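Local coordinates for trimethylamine-N-oxide reductase (Haemophilus influenzae, PDB 7L5I), which probably catalyses the reduction of trimethylamine N-oxide and related oxides at a molybdenum centre held by two molybdopterin guanine dinucleotide cofactors, at residues Q158-M161 / N162-G166. Residues are numbered along the deposited sequence; the frame is centred on the assembly and turned at random.
Sequences QRYM and NATGG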
loop_
_atom_site.group_PDB
_atom_site.type_symbol
_atom_site.label_atom_id
_atom_site.label_comp_id
_atom_site.label_asym_id
_atom_site.label_seq_id
_atom_site.Cartn_x
_atom_site.Cartn_y
_atom_site.Cartn_z
ATOM N N GLN A 158 14.678 7.540 11.036
ATOM C CA GLN A 158 15.784 6.616 10.805
ATOM C C GLN A 158 17.108 7.356 10.742
ATOM O O GLN A 158 18.132 6.815 11.163
ATOM C CB GLN A 158 15.517 5.784 9.553
ATOM C CG GLN A 158 14.321 4.865 9.782
ATOM C CD GLN A 158 14.043 3.940 8.654
ATOM O OE1 GLN A 158 14.579 4.094 7.547
ATOM N NE2 GLN A 158 13.181 2.953 8.897
ATOM N N ARG A 159 17.095 8.584 10.233
ATOM C CA ARG A 159 18.272 9.441 10.241
ATOM C C ARG A 159 18.747 9.691 11.661
ATOM O O ARG A 159 19.949 9.601 11.954
ATOM C CB ARG A 159 17.964 10.760 9.548
ATOM C CG ARG A 159 19.200 11.639 9.312
ATOM C CD ARG A 159 18.784 12.918 8.595
ATOM N NE ARG A 159 19.916 13.823 8.459
ATOM C CZ ARG A 159 20.778 13.782 7.454
ATOM N NH1 ARG A 159 20.618 12.906 6.462
ATOM N NH2 ARG A 159 21.802 14.629 7.426
ATOM N N TYR A 160 17.824 10.010 12.568
ATOM C CA TYR A 160 18.183 10.166 13.968
ATOM C C TYR A 160 18.711 8.867 14.564
ATOM O O TYR A 160 19.707 8.870 15.297
ATOM C CB TYR A 160 16.969 10.671 14.759
ATOM C CG TYR A 160 17.115 10.421 16.238
ATOM C CD1 TYR A 160 17.905 11.231 17.025
ATOM C CD2 TYR A 160 16.490 9.349 16.840
ATOM C CE1 TYR A 160 18.063 10.979 18.377
ATOM C CE2 TYR A 160 16.639 9.088 18.175
ATOM C CZ TYR A 160 17.424 9.892 18.952
ATOM O OH TYR A 160 17.554 9.615 20.292
ATOM N N MET A 161 18.059 7.741 14.260
ATOM C CA MET A 161 18.491 6.468 14.828
ATOM C C MET A 161 19.885 6.109 14.335
ATOM O O MET A 161 20.725 5.626 15.111
ATOM C CB MET A 161 17.495 5.367 14.476
ATOM C CG MET A 161 16.198 5.476 15.262
ATOM S SD MET A 161 16.434 5.226 17.044
ATOM C CE MET A 161 14.757 5.457 17.626
ATOM N N ASN A 162 20.164 6.387 13.066
ATOM C CA ASN A 162 21.489 6.099 12.530
ATOM C C ASN A 162 22.538 7.015 13.127
ATOM O O ASN A 162 23.647 6.566 13.420
ATOM C CB ASN A 162 21.483 6.189 11.012
ATOM C CG ASN A 162 20.983 4.931 10.380
ATOM O OD1 ASN A 162 21.113 3.853 10.948
ATOM N ND2 ASN A 162 20.407 5.051 9.195
ATOM N N ALA A 163 22.205 8.287 13.320
ATOM C CA ALA A 163 23.161 9.202 13.936
ATOM C C ALA A 163 23.493 8.831 15.378
ATOM O O ALA A 163 24.543 9.238 15.879
ATOM C CB ALA A 163 22.630 10.631 13.898
ATOM N N THR A 164 22.622 8.098 16.064
ATOM C CA THR A 164 22.851 7.712 17.448
ATOM C C THR A 164 23.238 6.248 17.624
ATOM O O THR A 164 23.276 5.775 18.754
ATOM C CB THR A 164 21.628 8.037 18.314
ATOM O OG1 THR A 164 20.421 7.455 17.761
ATOM C CG2 THR A 164 21.446 9.561 18.430
ATOM N N GLY A 165 23.552 5.528 16.547
ATOM C CA GLY A 165 24.102 4.196 16.695
ATOM C C GLY A 165 23.494 3.105 15.846
ATOM O O GLY A 165 24.050 2.003 15.765
ATOM N N GLY A 166 22.357 3.372 15.226
ATOM C CA GLY A 166 21.709 2.382 14.372
ATOM C C GLY A 166 20.419 1.861 14.983
ATOM O O GLY A 166 20.003 2.250 16.076
HETATM O O HOH W 1 19.188 7.150 20.654
#
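T164 folds back over the last turn of helix 153-163 and meets Y160 through both branches of its side chain. Its methyl CG2 packs 3.7 Å from CE1 of the Y160 ring, while OG1 sits over one face of that ring, offset toward the rim. Because OG1 stands between the backbone N and the carbonyl carbon (chi1 54°), the hydroxyl faces back down the helix, 2.9 Å from Y160 O and 3.2 Å from M161 O; its single proton can serve either carbonyl. A water bridges the two side chains, bonding to Y160 OH and donating to T164 OG1, and R129 adds a weak bond to the same hydroxyl.

Along the backbone, regular helical bonding persists through N162 N to Q158 O (2.8 Å) and A163 N to R159 O (2.9 Å), and weakens at T164 N to Y160 O before the pattern changes at M161 O. T164 N also donates to M161 O, lying above that carbonyl plane. From the opposite face G166 N reaches M161 O at 2.8 Å, giving this carbonyl two backbone donors.

The polar ends of R159 and N162 are held by partners outside the turn: a salt bridge from R159 to E559, and A406 O for N162 ND2. With its 6→1 bond (G166 N to M161 O), its 5→2 bond (G165 N to N162 O, 3.3 Å) and a glycine of positive phi (G165, 133°), the turn is a Schellman motif terminating the helix.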